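Local coordinates for MMACHC-like protein (Caenorhabditis elegans, PDB 5UJC) that binds methylcobalamin and probably catalyses flavin- and NADPH-dependent reduction of cyanocobalamin and glutathione-dependent dealkylation of alkylcobalamins, at residues Ser60-Ala68 with Arg239-Phe249. Residues are numbered along the deposited sequence; the frame is centred on the assembly and turned at random. Where two conformers were deposited one is given.
Sequences STPDMFDVA and RRYSTTQMEFF
Gln-245 slides past Phe-65 in the opposite direction. Its CB lies by Phe-65 CD1 (3.5 Å), CG stands over the face of that ring, a CH-pi contact 4.0 Å from the centroid, and CD passes by Phe-65 CB. With CG anti to the backbone N (chi1 -178°) and the chain extended beyond it, the amide arrives 25° from the plane of that ring. At the tip Gln-245 OE1 sits over the centre of the Tyr-241 ring, 2.7 Å from a water that accepts the N-H of Phe-65 and also neighbours Thr-61 O. Gln-245 NE2 donates to Pro-62 O, 3.0 Å away, in the carbonyl plane on a lone pair. Asp-66 grips the start of helix 243-250: OD1 takes the hydroxyl of the N-cap Ser-242 (OG 2.7 Å away), OD2 its backbone N by the syn lone pair. An alanine in place of Asp-66 would probably leave the Ser-242 hydroxyl and N-H without these acceptors and the helix start less firmly held. Phe-65 CE2 lies over the Phe-248 ring face; Phe-249, oblique to Phe-65, hydrogen-bonds methylcobalamin through its backbone O. Segments 62-68 (after strand 53-60) and 243-249 cross at 104° beside the cobalamin pocket, Leu-260 of helix 257-265 touching Phe-65 and Phe-248.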
loop_
_atom_site.group_PDB
_atom_site.type_symbol
_atom_site.label_atom_id
_atom_site.label_comp_id
_atom_site.label_asym_id
_atom_site.label_seq_id
_atom_site.Cartn_x
_atom_site.Cartn_y
_atom_site.Cartn_z
ATOM N N SER A 60 4.116 -2.103 -0.972
ATOM C CA SER A 60 4.764 -2.546 -2.206
ATOM C C SER A 60 5.422 -1.389 -2.924
ATOM O O SER A 60 4.906 -0.273 -2.936
ATOM C CB SER A 60 3.743 -3.229 -3.118
ATOM O OG SER A 60 2.633 -2.403 -3.390
ATOM N N THR A 61 6.523 -1.692 -3.579
ATOM C CA THR A 61 7.278 -0.719 -4.345
ATOM C C THR A 61 7.178 -1.144 -5.828
ATOM O O THR A 61 6.496 -2.129 -6.125
ATOM C CB THR A 61 8.714 -0.657 -3.829
ATOM O OG1 THR A 61 9.419 -1.833 -4.225
ATOM C CG2 THR A 61 8.720 -0.554 -2.292
ATOM N N PRO A 62 7.822 -0.411 -6.758
ATOM C CA PRO A 62 7.591 -0.726 -8.170
ATOM C C PRO A 62 7.850 -2.184 -8.563
ATOM O O PRO A 62 7.127 -2.736 -9.413
ATOM C CB PRO A 62 8.543 0.218 -8.889
ATOM C CG PRO A 62 8.589 1.418 -7.983
ATOM C CD PRO A 62 8.608 0.819 -6.605
ATOM N N ASP A 63 8.858 -2.810 -7.952
ATOM C CA ASP A 63 9.211 -4.177 -8.322
ATOM C C ASP A 63 8.193 -5.261 -7.886
ATOM O O ASP A 63 8.256 -6.368 -8.384
ATOM C CB ASP A 63 10.612 -4.549 -7.846
ATOM C CG ASP A 63 11.709 -3.908 -8.685
ATOM O OD1 ASP A 63 11.431 -3.415 -9.790
ATOM O OD2 ASP A 63 12.858 -3.954 -8.266
ATOM N N MET A 64 7.235 -4.927 -7.007
ATOM C CA MET A 64 6.208 -5.909 -6.674
ATOM C C MET A 64 5.501 -6.353 -7.943
ATOM O O MET A 64 5.415 -7.550 -8.240
ATOM C CB MET A 64 5.189 -5.367 -5.667
ATOM C CG MET A 64 4.210 -6.435 -5.188
ATOM S SD MET A 64 2.504 -5.857 -4.966
ATOM C CE MET A 64 2.026 -5.457 -6.671
ATOM N N PHE A 65 5.024 -5.390 -8.715
ATOM C CA PHE A 65 4.366 -5.684 -9.984
ATOM C C PHE A 65 5.397 -6.098 -11.062
ATOM O O PHE A 65 5.206 -7.091 -11.777
ATOM C CB PHE A 65 3.561 -4.459 -10.426
ATOM C CG PHE A 65 2.866 -4.609 -11.749
ATOM C CD1 PHE A 65 3.530 -4.316 -12.945
ATOM C CD2 PHE A 65 1.541 -5.008 -11.806
ATOM C CE1 PHE A 65 2.858 -4.370 -14.150
ATOM C CE2 PHE A 65 0.892 -5.118 -13.015
ATOM C CZ PHE A 65 1.544 -4.770 -14.186
ATOM N N ASP A 66 6.456 -5.294 -11.216
ATOM C CA ASP A 66 7.350 -5.451 -12.356
ATOM C C ASP A 66 8.215 -6.715 -12.299
ATOM O O ASP A 66 8.652 -7.189 -13.333
ATOM C CB ASP A 66 8.225 -4.213 -12.538
ATOM C CG ASP A 66 7.429 -2.984 -12.991
ATOM O OD1 ASP A 66 6.490 -3.154 -13.765
ATOM O OD2 ASP A 66 7.805 -1.829 -12.618
ATOM N N VAL A 67 8.482 -7.208 -11.095
ATOM C CA VAL A 67 9.333 -8.364 -10.913
ATOM C C VAL A 67 8.549 -9.537 -10.309
ATOM O O VAL A 67 8.391 -10.590 -10.961
ATOM C CB VAL A 67 10.559 -8.047 -10.064
ATOM C CG1 VAL A 67 11.417 -9.300 -9.858
ATOM C CG2 VAL A 67 11.377 -6.934 -10.701
ATOM N N ALA A 68 8.035 -9.367 -9.097
ATOM C CA ALA A 68 7.448 -10.527 -8.371
ATOM C C ALA A 68 6.139 -11.021 -9.017
ATOM O O ALA A 68 5.951 -12.223 -9.245
ATOM C CB ALA A 68 7.245 -10.198 -6.907
ATOM N N ARG A 239 13.085 6.016 -8.717
ATOM C CA ARG A 239 12.602 4.647 -8.820
ATOM C C ARG A 239 11.077 4.678 -8.954
ATOM O O ARG A 239 10.373 5.179 -8.075
ATOM C CB ARG A 239 13.059 3.828 -7.610
ATOM C CG ARG A 239 14.587 3.734 -7.493
ATOM C CD ARG A 239 15.032 3.173 -6.155
ATOM N NE ARG A 239 14.755 1.745 -6.045
ATOM C CZ ARG A 239 14.865 1.045 -4.920
ATOM N NH1 ARG A 239 15.260 1.635 -3.802
ATOM N NH2 ARG A 239 14.560 -0.233 -4.912
ATOM N N ARG A 240 10.589 4.223 -10.113
ATOM C CA ARG A 240 9.231 4.492 -10.552
ATOM C C ARG A 240 8.577 3.231 -11.100
ATOM O O ARG A 240 9.260 2.276 -11.472
ATOM C CB ARG A 240 9.263 5.572 -11.655
ATOM C CG ARG A 240 9.850 6.889 -11.186
ATOM C CD ARG A 240 10.140 7.857 -12.315
ATOM N NE ARG A 240 8.932 8.381 -12.918
ATOM C CZ ARG A 240 8.494 8.091 -14.142
ATOM N NH1 ARG A 240 9.144 7.229 -14.936
ATOM N NH2 ARG A 240 7.388 8.650 -14.572
ATOM N N TYR A 241 7.254 3.217 -11.118
ATOM C CA TYR A 241 6.511 2.196 -11.841
ATOM C C TYR A 241 6.943 2.197 -13.321
ATOM O O TYR A 241 7.158 3.257 -13.909
ATOM C CB TYR A 241 5.021 2.481 -11.810
ATOM C CG TYR A 241 4.239 2.180 -10.506
ATOM C CD1 TYR A 241 4.854 1.721 -9.354
ATOM C CD2 TYR A 241 2.869 2.347 -10.483
ATOM C CE1 TYR A 241 4.100 1.412 -8.216
ATOM C CE2 TYR A 241 2.107 2.013 -9.372
ATOM C CZ TYR A 241 2.724 1.543 -8.246
ATOM O OH TYR A 241 1.960 1.201 -7.132
ATOM N N SER A 242 6.964 1.016 -13.935
ATOM C CA SER A 242 7.154 0.910 -15.367
ATOM C C SER A 242 5.971 1.491 -16.123
ATOM O O SER A 242 4.884 1.686 -15.575
ATOM C CB SER A 242 7.329 -0.542 -15.753
ATOM O OG SER A 242 6.105 -1.250 -15.613
ATOM N N THR A 243 6.190 1.737 -17.404
ATOM C CA THR A 243 5.111 2.106 -18.294
ATOM C C THR A 243 3.977 1.079 -18.263
ATOM O O THR A 243 2.807 1.437 -18.190
ATOM C CB THR A 243 5.651 2.274 -19.723
ATOM O OG1 THR A 243 6.633 3.312 -19.702
ATOM C CG2 THR A 243 4.571 2.611 -20.720
ATOM N N THR A 244 4.335 -0.192 -18.330
ATOM C CA THR A 244 3.364 -1.259 -18.286
ATOM C C THR A 244 2.537 -1.189 -16.994
ATOM O O THR A 244 1.302 -1.324 -17.020
ATOM C CB THR A 244 4.054 -2.615 -18.399
ATOM O OG1 THR A 244 4.776 -2.662 -19.629
ATOM C CG2 THR A 244 3.056 -3.758 -18.371
ATOM N N GLN A 245 3.216 -0.971 -15.872
ATOM C CA GLN A 245 2.535 -0.924 -14.584
ATOM C C GLN A 245 1.570 0.292 -14.503
ATOM O O GLN A 245 0.456 0.173 -13.983
ATOM C CB GLN A 245 3.562 -0.896 -13.471
ATOM C CG GLN A 245 2.936 -0.898 -12.085
ATOM C CD GLN A 245 3.879 -1.198 -10.927
ATOM O OE1 GLN A 245 3.425 -1.274 -9.785
ATOM N NE2 GLN A 245 5.196 -1.340 -11.202
ATOM N N MET A 246 2.006 1.447 -14.991
ATOM C CA MET A 246 1.138 2.620 -14.995
ATOM C C MET A 246 -0.077 2.411 -15.928
ATOM O O MET A 246 -1.194 2.838 -15.615
ATOM C CB MET A 246 1.944 3.865 -15.339
ATOM C CG MET A 246 2.864 4.284 -14.210
ATOM S SD MET A 246 3.691 5.839 -14.416
ATOM C CE MET A 246 4.925 5.376 -15.565
ATOM N N GLU A 247 0.124 1.707 -17.053
ATOM C CA GLU A 247 -0.986 1.423 -17.944
ATOM C C GLU A 247 -1.981 0.483 -17.237
ATOM O O GLU A 247 -3.191 0.686 -17.297
ATOM C CB GLU A 247 -0.486 0.786 -19.247
ATOM C CG GLU A 247 -1.595 0.468 -20.254
ATOM C CD GLU A 247 -2.325 1.688 -20.758
ATOM O OE1 GLU A 247 -1.699 2.773 -20.842
ATOM O OE2 GLU A 247 -3.511 1.558 -21.091
ATOM N N PHE A 248 -1.447 -0.540 -16.575
ATOM C CA PHE A 248 -2.257 -1.523 -15.868
ATOM C C PHE A 248 -3.148 -0.845 -14.798
ATOM O O PHE A 248 -4.369 -1.003 -14.800
ATOM C CB PHE A 248 -1.316 -2.562 -15.241
ATOM C CG PHE A 248 -2.002 -3.686 -14.539
ATOM C CD1 PHE A 248 -2.299 -3.607 -13.178
ATOM C CD2 PHE A 248 -2.282 -4.879 -15.211
ATOM C CE1 PHE A 248 -2.864 -4.674 -12.519
ATOM C CE2 PHE A 248 -2.858 -5.937 -14.542
ATOM C CZ PHE A 248 -3.137 -5.837 -13.196
ATOM N N PHE A 249 -2.541 -0.100 -13.895
ATOM C CA PHE A 249 -3.312 0.482 -12.792
ATOM C C PHE A 249 -4.155 1.670 -13.208
ATOM O O PHE A 249 -5.087 2.042 -12.508
ATOM C CB PHE A 249 -2.407 0.837 -11.612
ATOM C CG PHE A 249 -1.897 -0.373 -10.856
ATOM C CD1 PHE A 249 -2.775 -1.291 -10.322
ATOM C CD2 PHE A 249 -0.530 -0.554 -10.639
ATOM C CE1 PHE A 249 -2.304 -2.385 -9.604
ATOM C CE2 PHE A 249 -0.057 -1.629 -9.935
ATOM C CZ PHE A 249 -0.956 -2.551 -9.398
HETATM O O HOH W 1 2.342 -1.401 -5.903
HETATM O O HOH W 2 4.226 -2.612 -7.621
#